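Local coordinates for protein putative cytidylyltransferase (Burkholderia pseudomallei, PDB 5XF2) that probably transfers an adenylyl group from ATP to D-glycero-beta-D-manno-heptose 1-phosphate, giving ADP-heptose and diphosphate, at residues Arg50-Tyr55 / Ile153-Asp158. Sequence-based numbering, arbitrary orientation.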
loop_
_atom_site.group_PDB
_atom_site.type_symbol
_atom_site.label_atom_id
_atom_site.label_comp_id
_atom_site.label_asym_id
_atom_site.label_seq_id
_atom_site.Cartn_x
_atom_site.Cartn_y
_atom_site.Cartn_z
ATOM N N ARG B 50 8.803 1.643 -0.970
ATOM C CA ARG B 50 8.856 2.116 0.399
ATOM C C ARG B 50 9.024 3.626 0.494
ATOM O O ARG B 50 8.519 4.245 1.421
ATOM C CB ARG B 50 9.994 1.433 1.142
ATOM C CG ARG B 50 10.004 1.741 2.606
ATOM C CD ARG B 50 11.156 1.062 3.235
ATOM N NE ARG B 50 11.052 1.121 4.682
ATOM C CZ ARG B 50 11.723 0.320 5.500
ATOM N NH1 ARG B 50 12.546 -0.600 4.996
ATOM N NH2 ARG B 50 11.565 0.436 6.814
ATOM N N GLY B 51 9.716 4.216 -0.470
ATOM C CA GLY B 51 9.876 5.654 -0.485
ATOM C C GLY B 51 8.529 6.348 -0.657
ATOM O O GLY B 51 8.273 7.365 -0.008
ATOM N N HIS B 52 7.673 5.805 -1.528
ATOM C CA HIS B 52 6.326 6.339 -1.736
ATOM C C HIS B 52 5.540 6.368 -0.446
ATOM O O HIS B 52 4.972 7.404 -0.086
ATOM C CB HIS B 52 5.534 5.521 -2.753
ATOM C CG HIS B 52 5.952 5.741 -4.175
ATOM N ND1 HIS B 52 6.087 4.708 -5.082
ATOM C CD2 HIS B 52 6.274 6.869 -4.849
ATOM C CE1 HIS B 52 6.442 5.194 -6.254
ATOM N NE2 HIS B 52 6.562 6.503 -6.140
ATOM N N VAL B 53 5.500 5.232 0.253
ATOM C CA VAL B 53 4.633 5.148 1.413
ATOM C C VAL B 53 5.237 5.942 2.546
ATOM O O VAL B 53 4.509 6.515 3.350
ATOM C CB VAL B 53 4.367 3.682 1.866
ATOM C CG1 VAL B 53 3.703 2.897 0.724
ATOM C CG2 VAL B 53 5.648 2.998 2.340
ATOM N N SER B 54 6.555 6.025 2.608
ATOM C CA SER B 54 7.154 6.866 3.639
ATOM C C SER B 54 6.796 8.312 3.393
ATOM O O SER B 54 6.455 9.055 4.332
ATOM C CB SER B 54 8.671 6.708 3.692
ATOM O OG SER B 54 8.987 5.438 4.222
ATOM N N TYR B 55 6.867 8.703 2.123
ATOM C CA TYR B 55 6.549 10.065 1.716
ATOM C C TYR B 55 5.067 10.397 2.003
ATOM O O TYR B 55 4.766 11.437 2.559
ATOM C CB TYR B 55 6.837 10.251 0.226
ATOM C CG TYR B 55 6.231 11.502 -0.341
ATOM C CD1 TYR B 55 6.766 12.741 -0.020
ATOM C CD2 TYR B 55 5.107 11.464 -1.164
ATOM C CE1 TYR B 55 6.229 13.906 -0.525
ATOM C CE2 TYR B 55 4.545 12.633 -1.671
ATOM C CZ TYR B 55 5.118 13.850 -1.346
ATOM O OH TYR B 55 4.592 15.034 -1.818
ATOM N N ILE B 153 9.091 18.266 0.699
ATOM C CA ILE B 153 9.625 17.461 1.788
ATOM C C ILE B 153 10.418 16.342 1.157
ATOM O O ILE B 153 10.112 15.942 0.028
ATOM C CB ILE B 153 8.547 16.934 2.752
ATOM C CG1 ILE B 153 7.600 15.968 2.061
ATOM C CG2 ILE B 153 7.819 18.086 3.419
ATOM C CD1 ILE B 153 6.504 15.498 3.014
ATOM N N PRO B 154 11.519 15.934 1.812
ATOM C CA PRO B 154 12.365 14.940 1.144
ATOM C C PRO B 154 11.639 13.609 0.836
ATOM O O PRO B 154 10.834 13.097 1.612
ATOM C CB PRO B 154 13.548 14.763 2.123
ATOM C CG PRO B 154 13.061 15.213 3.460
ATOM C CD PRO B 154 11.780 16.022 3.266
ATOM N N PHE B 155 11.865 13.144 -0.389
ATOM C CA PHE B 155 11.325 11.909 -0.934
ATOM C C PHE B 155 12.447 10.997 -1.418
ATOM O O PHE B 155 13.266 11.406 -2.240
ATOM C CB PHE B 155 10.369 12.223 -2.075
ATOM C CG PHE B 155 9.997 11.039 -2.899
ATOM C CD1 PHE B 155 9.263 10.014 -2.349
ATOM C CD2 PHE B 155 10.361 10.959 -4.225
ATOM C CE1 PHE B 155 8.914 8.920 -3.096
ATOM C CE2 PHE B 155 10.001 9.870 -4.985
ATOM C CZ PHE B 155 9.272 8.844 -4.418
ATOM N N GLU B 156 12.494 9.763 -0.929
ATOM C CA GLU B 156 13.547 8.838 -1.342
ATOM C C GLU B 156 13.205 8.048 -2.606
ATOM O O GLU B 156 12.297 7.215 -2.597
ATOM C CB GLU B 156 13.888 7.874 -0.202
ATOM C CG GLU B 156 15.033 6.926 -0.512
ATOM C CD GLU B 156 15.452 6.106 0.694
ATOM O OE1 GLU B 156 14.663 6.014 1.655
ATOM O OE2 GLU B 156 16.571 5.552 0.675
ATOM N N HIS B 157 13.947 8.301 -3.679
ATOM C CA HIS B 157 13.738 7.598 -4.940
ATOM C C HIS B 157 14.546 6.303 -4.946
ATOM O O HIS B 157 15.600 6.219 -4.314
ATOM C CB HIS B 157 14.145 8.482 -6.122
ATOM C CG HIS B 157 15.581 8.901 -6.096
ATOM N ND1 HIS B 157 16.060 9.870 -5.240
ATOM C CD2 HIS B 157 16.645 8.480 -6.821
ATOM C CE1 HIS B 157 17.355 10.029 -5.441
ATOM N NE2 HIS B 157 17.737 9.197 -6.394
ATOM N N ASP B 158 14.051 5.298 -5.660
ATOM C CA ASP B 158 14.729 4.009 -5.736
ATOM C C ASP B 158 15.721 4.128 -6.903
ATOM O O ASP B 158 15.489 4.903 -7.830
ATOM C CB ASP B 158 13.730 2.884 -5.993
ATOM C CG ASP B 158 12.804 3.180 -7.157
ATOM O OD1 ASP B 158 12.811 4.328 -7.647
ATOM O OD2 ASP B 158 12.071 2.263 -7.583
#
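Gly-51 and Tyr-55, one turn apart on helix 50-60, face Glu-156 and Phe-155 of the extended segment that leaves strand 149-153, outermost in this chain's parallel sheet of order 3-2-1-4-5, a Rossmann-like fold of the HUP clan, with the CA atoms of Gly-51 and Glu-156 4.9 Å apart. At Gly-51 the two backbones meet directly: its CA points a C-H at the carbonyl O of Glu-156 (3.6 Å, 162° at the hydrogen), an approach that the absence of a side chain permits. Phe-155 carries the largest share of the contact. With its CG anti to the backbone N (chi1 167°), the ring reaches back across the helix surface between Tyr-55 and His-52. Its CD1 lies 3.5 Å from CB of Tyr-55, and its CE1 is 3.5 Å from the carbonyl O of Gly-51, which sits at the ring edge. That same oxygen accepts the helical bond from Tyr-55 N. Phe-155 turns an edge toward the face of Tyr-55 in an offset edge-to-face pair, the planes at 71°. Toward His-52 the rings are nearly parallel but slid apart, barely overlapping, with CZ of Phe-155 3.6 Å from CD2 of His-52. At the other end, CG1 of Ile-153 meets the edge of the Tyr-55 ring at CE1 (3.6 Å); both side chains also rest on Val-127 of strand 125-129, and Tyr-55 OH is hydrogen-bonded to Thr-41 OG1. His-52 ends the HRGH sequence, matching the family's HxGH motif; its NE2 bonds to a sulfonate oxygen of HEPES, probably from the crystallisation liquor. Apolar and aromatic packing thus joins the loop after strand 149-153 to the start of helix 50-60, setting Phe-155 against a histidine whose bound sulfonate is consistent with a site for ATP phosphates, as in relatives with this motif.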